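Local atomic coordinates of pectinesterase A (Erwinia chrysanthemi, PDB entry 2NTP), a protein that hydrolyses the methyl esters of pectin's polygalacturonate chain, releasing methanol, in the first step of the maceration and soft-rotting of plant tissue. Residues Y206-S211 / G263-L268; Y239-P244 / F301-S306; Y277-M282 / K315-L320. All coordinates share one frame; numbering follows the deposited sequence.

Contact 1: residues Y206-S211 / G263-L268; sequences YLTAPS and GQTVFL. With ADA (alpha-D-galactopyranuronic acid), chain C.
Tyr206, an established substrate-binding residue, opens the segment 206-211 on the sugar side of a right-handed parallel beta-helix. It reaches the galacturonate of chain C with its tip: Tyr206 OH and sugar O3 are hydrogen-bonded at 2.8 Å, and O3 lies in the plane of the ring, at its edge. At Leu207 the chain turns a corner, and this side chain points toward 263-268, where its CD2 meets CZ of Phe267 obliquely at 4.1 Å. Thr208 follows with OG1 in the crowded position between backbone N and carbonyl carbon (chi1 68°), tip to tip with Thr265. Thr265 OG1 donates to Thr208 OG1 over 2.9 Å; as Thr208 OG1 is also bonded to the carbonyl O of Leu241, the two buried hydroxyls probably form a relay running toward that carbonyl. The Pro210 ring crosses Thr265 at about a right angle, its CG 3.2 Å from Thr265 OG1. Pro210 O receives a CA-H contact from Gly263 CA (3.5 Å, 149° at the hydrogen), and a water bridges the same ends, 3.0 Å from Pro210 O and 2.8 Å from Gly263 N. The contact thus spans two sheets of the beta-helix: strand 264-268 lies between 220-223 and 300-304 in one, while strand 205-210 lies between 178-179 and 239-242 in the other.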
loop_
_atom_site.group_PDB
_atom_site.type_symbol
_atom_site.label_atom_id
_atom_site.label_comp_id
_atom_site.label_asym_id
_atom_site.label_seq_id
_atom_site.Cartn_x
_atom_site.Cartn_y
_atom_site.Cartn_z
ATOM N N TYR A 206 -4.292 -9.363 7.009
ATOM C CA TYR A 206 -5.462 -8.621 6.527
ATOM C C TYR A 206 -5.016 -7.832 5.307
ATOM O O TYR A 206 -4.006 -7.120 5.349
ATOM C CB TYR A 206 -6.000 -7.660 7.606
ATOM C CG TYR A 206 -6.011 -8.268 8.993
ATOM C CD1 TYR A 206 -4.887 -8.180 9.815
ATOM C CD2 TYR A 206 -7.124 -8.966 9.468
ATOM C CE1 TYR A 206 -4.870 -8.759 11.077
ATOM C CE2 TYR A 206 -7.118 -9.552 10.743
ATOM C CZ TYR A 206 -5.980 -9.432 11.537
ATOM O OH TYR A 206 -5.928 -10.000 12.790
ATOM N N LEU A 207 -5.759 -7.958 4.216
ATOM C CA LEU A 207 -5.393 -7.269 2.976
ATOM C C LEU A 207 -5.439 -5.761 3.157
ATOM O O LEU A 207 -4.551 -5.044 2.702
ATOM C CB LEU A 207 -6.332 -7.655 1.830
ATOM C CG LEU A 207 -5.992 -8.904 1.015
ATOM C CD1 LEU A 207 -6.023 -10.165 1.853
ATOM C CD2 LEU A 207 -6.952 -9.017 -0.158
ATOM N N THR A 208 -6.488 -5.283 3.819
ATOM C CA THR A 208 -6.694 -3.846 3.939
ATOM C C THR A 208 -6.963 -3.407 5.366
ATOM O O THR A 208 -7.492 -4.166 6.173
ATOM C CB THR A 208 -7.843 -3.340 3.034
ATOM O OG1 THR A 208 -9.103 -3.840 3.509
ATOM C CG2 THR A 208 -7.630 -3.781 1.582
ATOM N N ALA A 209 -6.587 -2.167 5.656
ATOM C CA ALA A 209 -6.940 -1.525 6.920
ATOM C C ALA A 209 -7.251 -0.063 6.617
ATOM O O ALA A 209 -6.413 0.818 6.839
ATOM C CB ALA A 209 -5.812 -1.658 7.941
ATOM N N PRO A 210 -8.455 0.196 6.073
ATOM C CA PRO A 210 -8.822 1.563 5.700
ATOM C C PRO A 210 -9.131 2.425 6.919
ATOM O O PRO A 210 -9.702 1.933 7.903
ATOM C CB PRO A 210 -10.079 1.361 4.852
ATOM C CG PRO A 210 -10.705 0.128 5.421
ATOM C CD PRO A 210 -9.544 -0.761 5.789
ATOM N N SER A 211 -8.728 3.691 6.846
ATOM C CA SER A 211 -9.006 4.679 7.892
ATOM C C SER A 211 -9.811 5.845 7.322
ATOM O O SER A 211 -9.803 6.954 7.873
ATOM C CB SER A 211 -7.698 5.184 8.482
ATOM O OG SER A 211 -6.837 5.643 7.452
ATOM N N GLY A 263 -13.526 3.224 7.999
ATOM C CA GLY A 263 -12.903 2.897 6.720
ATOM C C GLY A 263 -13.802 2.216 5.714
ATOM O O GLY A 263 -14.756 1.530 6.084
ATOM N N GLN A 264 -13.487 2.427 4.439
ATOM C CA GLN A 264 -14.178 1.762 3.343
ATOM C C GLN A 264 -13.219 0.878 2.559
ATOM O O GLN A 264 -12.158 1.335 2.139
ATOM C CB GLN A 264 -14.829 2.781 2.397
ATOM C CG GLN A 264 -15.529 2.143 1.192
ATOM C CD GLN A 264 -15.883 3.155 0.120
ATOM O OE1 GLN A 264 -15.072 3.464 -0.756
ATOM N NE2 GLN A 264 -17.108 3.676 0.183
ATOM N N THR A 265 -13.601 -0.384 2.383
ATOM C CA THR A 265 -12.966 -1.261 1.404
ATOM C C THR A 265 -14.077 -1.929 0.618
ATOM O O THR A 265 -14.959 -2.574 1.203
ATOM C CB THR A 265 -12.087 -2.353 2.051
ATOM O OG1 THR A 265 -11.032 -1.740 2.794
ATOM C CG2 THR A 265 -11.477 -3.245 0.981
ATOM N N VAL A 266 -14.040 -1.754 -0.702
ATOM C CA VAL A 266 -15.016 -2.385 -1.590
ATOM C C VAL A 266 -14.291 -3.216 -2.644
ATOM O O VAL A 266 -13.377 -2.718 -3.315
ATOM C CB VAL A 266 -15.939 -1.344 -2.264
ATOM C CG1 VAL A 266 -16.968 -2.042 -3.145
ATOM C CG2 VAL A 266 -16.643 -0.488 -1.211
ATOM N N PHE A 267 -14.690 -4.483 -2.756
ATOM C CA PHE A 267 -14.188 -5.390 -3.789
ATOM C C PHE A 267 -15.267 -5.574 -4.843
ATOM O O PHE A 267 -16.398 -5.931 -4.513
ATOM C CB PHE A 267 -13.836 -6.760 -3.204
ATOM C CG PHE A 267 -12.619 -6.755 -2.324
ATOM C CD1 PHE A 267 -12.734 -6.526 -0.954
ATOM C CD2 PHE A 267 -11.352 -6.997 -2.859
ATOM C CE1 PHE A 267 -11.609 -6.524 -0.136
ATOM C CE2 PHE A 267 -10.221 -6.996 -2.046
ATOM C CZ PHE A 267 -10.352 -6.760 -0.681
ATOM N N LEU A 268 -14.910 -5.346 -6.104
ATOM C CA LEU A 268 -15.829 -5.609 -7.215
ATOM C C LEU A 268 -15.200 -6.520 -8.259
ATOM O O LEU A 268 -14.063 -6.294 -8.677
ATOM C CB LEU A 268 -16.303 -4.311 -7.873
ATOM C CG LEU A 268 -16.955 -3.255 -6.976
ATOM C CD1 LEU A 268 -15.941 -2.162 -6.662
ATOM C CD2 LEU A 268 -18.183 -2.669 -7.652
HETATM C C1 ADA C . -2.452 -10.503 18.132
HETATM C C2 ADA C . -3.411 -9.731 17.215
HETATM C C3 ADA C . -3.261 -10.196 15.765
HETATM C C4 ADA C . -1.802 -10.088 15.318
HETATM C C5 ADA C . -0.869 -10.822 16.294
HETATM C C6 ADA C . 0.572 -10.590 15.922
HETATM O O1 ADA C . -2.849 -11.880 18.246
HETATM O O2 ADA C . -4.767 -9.892 17.651
HETATM O O3 ADA C . -4.099 -9.423 14.896
HETATM O O4 ADA C . -1.428 -8.706 15.183
HETATM O O5 ADA C . -1.097 -10.405 17.655
HETATM O O6B ADA C . 1.190 -9.638 16.452
HETATM O O6A ADA C . 1.105 -11.357 15.086
HETATM O O HOH W 1 -11.756 2.289 10.010
#

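Contact 2: residues Y239-P244 / F301-S306. With ADA (alpha-D-galactopyranuronic acid), chain B.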
loop_
_atom_site.group_PDB
_atom_site.type_symbol
_atom_site.label_atom_id
_atom_site.label_comp_id
_atom_site.label_asym_id
_atom_site.label_seq_id
_atom_site.Cartn_x
_atom_site.Cartn_y
_atom_site.Cartn_z
ATOM N N TYR A 239 -6.694 -15.270 6.177
ATOM C CA TYR A 239 -6.612 -13.844 5.830
ATOM C C TYR A 239 -7.953 -13.120 5.818
ATOM O O TYR A 239 -8.935 -13.614 5.263
ATOM C CB TYR A 239 -5.929 -13.667 4.471
ATOM C CG TYR A 239 -4.437 -13.480 4.576
ATOM C CD1 TYR A 239 -3.580 -14.579 4.698
ATOM C CD2 TYR A 239 -3.879 -12.203 4.574
ATOM C CE1 TYR A 239 -2.207 -14.405 4.801
ATOM C CE2 TYR A 239 -2.512 -12.021 4.681
ATOM C CZ TYR A 239 -1.680 -13.122 4.798
ATOM O OH TYR A 239 -0.327 -12.930 4.906
ATOM N N GLY A 240 -7.985 -11.943 6.433
ATOM C CA GLY A 240 -9.156 -11.083 6.354
ATOM C C GLY A 240 -9.070 -10.150 5.162
ATOM O O GLY A 240 -7.978 -9.727 4.763
ATOM N N LEU A 241 -10.229 -9.825 4.594
ATOM C CA LEU A 241 -10.306 -8.841 3.513
ATOM C C LEU A 241 -9.984 -7.440 4.012
ATOM O O LEU A 241 -9.452 -6.614 3.270
ATOM C CB LEU A 241 -11.695 -8.848 2.874
ATOM C CG LEU A 241 -12.090 -10.084 2.061
ATOM C CD1 LEU A 241 -13.555 -10.003 1.684
ATOM C CD2 LEU A 241 -11.210 -10.226 0.822
ATOM N N GLY A 242 -10.299 -7.186 5.277
ATOM C CA GLY A 242 -10.071 -5.876 5.863
ATOM C C GLY A 242 -10.442 -5.856 7.330
ATOM O O GLY A 242 -11.229 -6.682 7.791
ATOM N N ARG A 243 -9.842 -4.919 8.057
ATOM C CA ARG A 243 -10.252 -4.577 9.419
ATOM C C ARG A 243 -10.200 -3.046 9.557
ATOM O O ARG A 243 -9.448 -2.388 8.835
ATOM C CB ARG A 243 -9.390 -5.296 10.465
ATOM C CG ARG A 243 -7.891 -5.020 10.387
ATOM C CD ARG A 243 -7.134 -5.775 11.480
ATOM N NE ARG A 243 -5.727 -5.383 11.518
ATOM C CZ ARG A 243 -4.900 -5.615 12.537
ATOM N NH1 ARG A 243 -5.331 -6.248 13.624
ATOM N NH2 ARG A 243 -3.640 -5.211 12.470
ATOM N N PRO A 244 -11.017 -2.468 10.455
ATOM C CA PRO A 244 -11.143 -1.009 10.460
ATOM C C PRO A 244 -10.053 -0.303 11.259
ATOM O O PRO A 244 -10.023 -0.402 12.485
ATOM C CB PRO A 244 -12.517 -0.771 11.117
ATOM C CG PRO A 244 -13.016 -2.131 11.565
ATOM C CD PRO A 244 -11.879 -3.094 11.471
ATOM N N PHE A 301 -17.587 -1.992 4.553
ATOM C CA PHE A 301 -16.956 -3.172 3.969
ATOM C C PHE A 301 -17.945 -3.908 3.068
ATOM O O PHE A 301 -18.941 -4.462 3.555
ATOM C CB PHE A 301 -16.500 -4.123 5.082
ATOM C CG PHE A 301 -15.337 -3.624 5.916
ATOM C CD1 PHE A 301 -14.542 -2.555 5.511
ATOM C CD2 PHE A 301 -15.009 -4.284 7.102
ATOM C CE1 PHE A 301 -13.460 -2.131 6.293
ATOM C CE2 PHE A 301 -13.924 -3.873 7.887
ATOM C CZ PHE A 301 -13.150 -2.793 7.479
ATOM N N PHE A 302 -17.675 -3.918 1.761
ATOM C CA PHE A 302 -18.612 -4.507 0.794
ATOM C C PHE A 302 -17.932 -5.291 -0.315
ATOM O O PHE A 302 -16.771 -5.051 -0.639
ATOM C CB PHE A 302 -19.484 -3.423 0.153
ATOM C CG PHE A 302 -20.270 -2.605 1.136
ATOM C CD1 PHE A 302 -21.470 -3.084 1.658
ATOM C CD2 PHE A 302 -19.817 -1.351 1.532
ATOM C CE1 PHE A 302 -22.203 -2.322 2.572
ATOM C CE2 PHE A 302 -20.542 -0.585 2.448
ATOM C CZ PHE A 302 -21.736 -1.075 2.966
ATOM N N GLU A 303 -18.688 -6.218 -0.905
ATOM C CA GLU A 303 -18.260 -6.953 -2.085
ATOM C C GLU A 303 -19.324 -6.890 -3.174
ATOM O O GLU A 303 -20.506 -6.668 -2.897
ATOM C CB GLU A 303 -17.994 -8.419 -1.749
ATOM C CG GLU A 303 -16.742 -8.667 -0.942
ATOM C CD GLU A 303 -16.685 -10.089 -0.439
ATOM O OE1 GLU A 303 -17.188 -10.343 0.672
ATOM O OE2 GLU A 303 -16.160 -10.954 -1.169
ATOM N N TYR A 304 -18.890 -7.102 -4.408
ATOM C CA TYR A 304 -19.797 -7.229 -5.531
ATOM C C TYR A 304 -19.232 -8.274 -6.479
ATOM O O TYR A 304 -18.146 -8.105 -7.023
ATOM C CB TYR A 304 -19.974 -5.887 -6.244
ATOM C CG TYR A 304 -20.907 -5.949 -7.440
ATOM C CD1 TYR A 304 -22.290 -6.030 -7.270
ATOM C CD2 TYR A 304 -20.402 -5.923 -8.739
ATOM C CE1 TYR A 304 -23.147 -6.082 -8.367
ATOM C CE2 TYR A 304 -21.250 -5.972 -9.846
ATOM C CZ TYR A 304 -22.619 -6.053 -9.652
ATOM O OH TYR A 304 -23.457 -6.105 -10.747
ATOM N N LYS A 305 -19.971 -9.367 -6.632
ATOM C CA LYS A 305 -19.633 -10.444 -7.565
ATOM C C LYS A 305 -18.200 -10.974 -7.417
ATOM O O LYS A 305 -17.489 -11.177 -8.405
ATOM C CB LYS A 305 -19.959 -10.029 -9.011
ATOM C CG LYS A 305 -21.441 -9.718 -9.193
ATOM C CD LYS A 305 -21.831 -9.522 -10.643
ATOM C CE LYS A 305 -23.349 -9.488 -10.769
ATOM N NZ LYS A 305 -23.814 -9.364 -12.182
ATOM N N SER A 306 -17.786 -11.198 -6.170
ATOM C CA SER A 306 -16.546 -11.915 -5.922
ATOM C C SER A 306 -16.689 -13.335 -6.471
ATOM O O SER A 306 -17.798 -13.863 -6.575
ATOM C CB SER A 306 -16.212 -11.948 -4.432
ATOM O OG SER A 306 -16.034 -10.644 -3.913
HETATM C C1 ADA B . -1.466 -7.527 14.352
HETATM C C2 ADA B . -0.090 -6.928 14.061
HETATM C C3 ADA B . 0.432 -6.157 15.272
HETATM C C4 ADA B . -0.626 -5.198 15.828
HETATM C C5 ADA B . -1.970 -5.896 16.030
HETATM C C6 ADA B . -3.010 -4.900 16.463
HETATM O O2 ADA B . 0.825 -7.980 13.751
HETATM O O3 ADA B . 1.620 -5.435 14.921
HETATM O O4 ADA B . -0.831 -4.096 14.936
HETATM O O5 ADA B . -2.367 -6.508 14.796
HETATM O O6B ADA B . -4.128 -4.925 15.908
HETATM O O6A ADA B . -2.721 -4.077 17.362
#
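Two walls of the parallel beta-helix meet where strand 239-242 turns its corner at Leu241 and faces strand 300-304. No hydrogen bond joins 239-244 to 301-306; the packing follows Phe301. Its CB points toward 239-244, and chi1 of -70° sets CG anti to the carbonyl carbon, sending the ring edge-first at the opposing backbone. CE2 comes 3.9 Å from Gly242 O, and the tip CZ lies 3.6 Å from Arg243 C. Pro244 N sits in the ring plane, and Pro244 CG closes on CZ at 4.1 Å, the two side chains crossing at about a right angle. Two residues on, the extended Glu303 brings its CD within 3.8 Å of Leu241 CD1. Glu303 OE1 is salt-bridged to Arg317 NE, and OE2 takes Ser306 OG on its anti lone pair at 2.8 Å.

Arg243 CB points away from 301-306, and its chain, extended from CG to NE, reaches the sugar. Its NE forms a salt bridge with the nucleophile Asp175, linking catalytic residue and sugar. NH2 makes the straightest bond to the galacturonate of chain B, 3.0 Å from its O5 at 152°; NH1 adds a weak bond of 2.9 Å to O6B.

Contact 3: residues Y277-M282 / K315-L320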
loop_
_atom_site.group_PDB
_atom_site.type_symbol
_atom_site.label_atom_id
_atom_site.label_comp_id
_atom_site.label_asym_id
_atom_site.label_seq_id
_atom_site.Cartn_x
_atom_site.Cartn_y
_atom_site.Cartn_z
ATOM N N TYR A 277 -11.214 -15.535 4.759
ATOM C CA TYR A 277 -12.332 -15.931 5.632
ATOM C C TYR A 277 -13.464 -14.901 5.697
ATOM O O TYR A 277 -14.582 -15.229 6.118
ATOM C CB TYR A 277 -11.848 -16.296 7.047
ATOM C CG TYR A 277 -11.151 -15.179 7.799
ATOM C CD1 TYR A 277 -11.874 -14.135 8.385
ATOM C CD2 TYR A 277 -9.765 -15.176 7.940
ATOM C CE1 TYR A 277 -11.224 -13.107 9.076
ATOM C CE2 TYR A 277 -9.108 -14.154 8.633
ATOM C CZ TYR A 277 -9.843 -13.129 9.194
ATOM O OH TYR A 277 -9.192 -12.125 9.873
ATOM N N GLY A 278 -13.176 -13.665 5.288
ATOM C CA GLY A 278 -14.134 -12.560 5.392
ATOM C C GLY A 278 -13.498 -11.328 6.001
ATOM O O GLY A 278 -12.308 -11.080 5.808
ATOM N N TRP A 279 -14.292 -10.551 6.732
ATOM C CA TRP A 279 -13.822 -9.311 7.347
ATOM C C TRP A 279 -13.466 -9.539 8.818
ATOM O O TRP A 279 -13.758 -10.599 9.377
ATOM C CB TRP A 279 -14.903 -8.228 7.234
ATOM C CG TRP A 279 -15.369 -7.955 5.828
ATOM C CD1 TRP A 279 -16.504 -8.435 5.232
ATOM C CD2 TRP A 279 -14.717 -7.135 4.848
ATOM N NE1 TRP A 279 -16.597 -7.965 3.943
ATOM C CE2 TRP A 279 -15.514 -7.167 3.679
ATOM C CE3 TRP A 279 -13.538 -6.376 4.843
ATOM C CZ2 TRP A 279 -15.171 -6.466 2.515
ATOM C CZ3 TRP A 279 -13.197 -5.676 3.692
ATOM C CH2 TRP A 279 -14.011 -5.727 2.537
ATOM N N ASP A 280 -12.842 -8.547 9.453
ATOM C CA ASP A 280 -12.479 -8.683 10.866
ATOM C C ASP A 280 -12.570 -7.359 11.619
ATOM O O ASP A 280 -12.748 -6.296 11.014
ATOM C CB ASP A 280 -11.071 -9.282 11.013
ATOM C CG ASP A 280 -10.958 -10.253 12.189
ATOM O OD1 ASP A 280 -11.613 -10.040 13.234
ATOM O OD2 ASP A 280 -10.197 -11.234 12.067
ATOM N N LYS A 281 -12.455 -7.449 12.944
ATOM C CA LYS A 281 -12.417 -6.285 13.826
ATOM C C LYS A 281 -10.976 -5.838 14.081
ATOM O O LYS A 281 -10.021 -6.540 13.738
ATOM C CB LYS A 281 -13.120 -6.601 15.157
ATOM C CG LYS A 281 -12.492 -7.743 15.952
ATOM C CD LYS A 281 -13.324 -8.106 17.180
ATOM C CE LYS A 281 -12.612 -9.161 18.013
ATOM N NZ LYS A 281 -13.520 -9.797 19.011
ATOM N N MET A 282 -10.831 -4.661 14.684
ATOM C CA MET A 282 -9.525 -4.127 15.040
ATOM C C MET A 282 -9.646 -3.278 16.294
ATOM O O MET A 282 -10.661 -2.607 16.495
ATOM C CB MET A 282 -8.956 -3.290 13.893
ATOM C CG MET A 282 -7.487 -2.917 14.054
ATOM S SD MET A 282 -6.874 -1.982 12.646
ATOM C CE MET A 282 -5.157 -1.780 13.103
ATOM N N LYS A 315 -24.435 -13.162 5.721
ATOM C CA LYS A 315 -24.795 -11.930 6.427
ATOM C C LYS A 315 -23.578 -11.161 6.956
ATOM O O LYS A 315 -23.655 -9.954 7.172
ATOM C CB LYS A 315 -25.804 -12.206 7.552
ATOM C CG LYS A 315 -25.405 -13.297 8.541
ATOM C CD LYS A 315 -26.607 -13.774 9.364
ATOM C CE LYS A 315 -27.570 -14.624 8.532
ATOM N NZ LYS A 315 -28.778 -15.046 9.306
ATOM N N ASP A 316 -22.461 -11.866 7.142
ATOM C CA ASP A 316 -21.212 -11.257 7.608
ATOM C C ASP A 316 -20.404 -10.640 6.460
ATOM O O ASP A 316 -19.379 -9.988 6.687
ATOM C CB ASP A 316 -20.355 -12.295 8.342
ATOM C CG ASP A 316 -21.153 -13.113 9.347
ATOM O OD1 ASP A 316 -20.961 -12.910 10.566
ATOM O OD2 ASP A 316 -21.972 -13.957 8.918
ATOM N N ARG A 317 -20.865 -10.857 5.233
ATOM C CA ARG A 317 -20.208 -10.308 4.050
ATOM C C ARG A 317 -21.223 -9.611 3.153
ATOM O O ARG A 317 -21.799 -10.219 2.248
ATOM C CB ARG A 317 -19.425 -11.396 3.308
ATOM C CG ARG A 317 -18.136 -11.781 4.031
ATOM C CD ARG A 317 -17.473 -13.003 3.433
ATOM N NE ARG A 317 -16.772 -12.709 2.184
ATOM C CZ ARG A 317 -15.881 -13.519 1.620
ATOM N NH1 ARG A 317 -15.559 -14.666 2.208
ATOM N NH2 ARG A 317 -15.294 -13.178 0.476
ATOM N N ARG A 318 -21.438 -8.329 3.436
ATOM C CA ARG A 318 -22.448 -7.541 2.740
ATOM C C ARG A 318 -22.137 -7.375 1.261
ATOM O O ARG A 318 -20.975 -7.231 0.864
ATOM C CB ARG A 318 -22.640 -6.173 3.402
ATOM C CG ARG A 318 -23.162 -6.242 4.834
ATOM C CD ARG A 318 -22.151 -5.679 5.824
ATOM N NE ARG A 318 -22.253 -4.229 5.902
ATOM C CZ ARG A 318 -21.339 -3.412 6.418
ATOM N NH1 ARG A 318 -20.197 -3.876 6.916
ATOM N NH2 ARG A 318 -21.573 -2.109 6.423
ATOM N N GLN A 319 -23.196 -7.396 0.459
ATOM C CA GLN A 319 -23.086 -7.347 -0.987
ATOM C C GLN A 319 -23.737 -6.089 -1.533
ATOM O O GLN A 319 -24.789 -5.661 -1.049
ATOM C CB GLN A 319 -23.750 -8.577 -1.609
ATOM C CG GLN A 319 -23.244 -9.915 -1.069
ATOM C CD GLN A 319 -21.813 -10.223 -1.477
ATOM O OE1 GLN A 319 -21.432 -10.047 -2.636
ATOM N NE2 GLN A 319 -21.012 -10.689 -0.521
ATOM N N LEU A 320 -23.109 -5.502 -2.544
ATOM C CA LEU A 320 -23.697 -4.373 -3.253
ATOM C C LEU A 320 -24.756 -4.855 -4.232
ATOM O O LEU A 320 -24.636 -5.942 -4.805
ATOM C CB LEU A 320 -22.623 -3.596 -4.024
ATOM C CG LEU A 320 -21.453 -2.947 -3.280
ATOM C CD1 LEU A 320 -20.556 -2.238 -4.282
ATOM C CD2 LEU A 320 -21.932 -1.975 -2.204
HETATM O O HOH W 2 -18.538 -8.312 1.924
HETATM O O HOH W 3 -16.860 -11.393 7.439
#
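Strand 276-278, the outermost neighbour of 239-242 in one wall of the parallel beta-helix, is weakly bonded and ends here, and the irregular segment 315-320 runs past it. The backbones stay apart: the nearest CA atoms, Gly278 and Arg317, are 6.6 Å from each other, and no direct hydrogen bond crosses. Gly278 has a positive phi of 132°, at which a CB would collide with the carbonyl O of Tyr277.

Water supplies the missing polar links. One molecule accepts from Trp279 N at 2.8 Å and donates to Asp316 O at 3.0 Å. A second lies in the plane of the indole, accepting from Trp279 NE1 at 2.8 Å and donating to Arg318 O at 2.9 Å, so that both N-H groups of Trp279 are tied to the opposing backbone. Asp316 O meets the ring at its edge, 3.6 Å from Trp279 CD1; Arg317 CG approaches the same CD1 obliquely, at 3.9 Å. Arg317 crosses Trp279 at about a right angle, with indole and guanidinium planes 81° apart; it bends at chi3, and Gly278 CA lies over one face of the guanidinium. Arg317 NE is engaged in the salt bridge to Glu303, while the indole stacks on Phe301, so both side chains also hold to strand 300-304.

Within 277-282, Asp280 uses the anti lone pairs of both its oxygens, OD2 for Tyr277 OH and OD1 for Lys281 N. Within 315-320, Gln319 NE2 donates to Arg317 O over 2.9 Å, approaching 49° out of the carbonyl plane.

How the contacts relate
From the N terminus the six segments come in the order 206-211, 239-244, 263-268, 277-282, 301-306, 315-320. Contact 1 closes first, over 51 intervening residues. Contact 2 opens inside that loop and closes beyond it, so the two cross; contact 3 crosses contact 2 in the same way but opens only after contact 1 has closed. Nothing nests. The first partners lie on adjacent strands of one sheet, with Leu241 N and Gly278 O 2.7 Å apart, and Phe267 O stands 2.8 Å from Tyr304 N in the ten-stranded sheet. Contacts 1 and 2 therefore join the same two walls of the beta-helix; contact 3 adds the segment preceding helix 322-325.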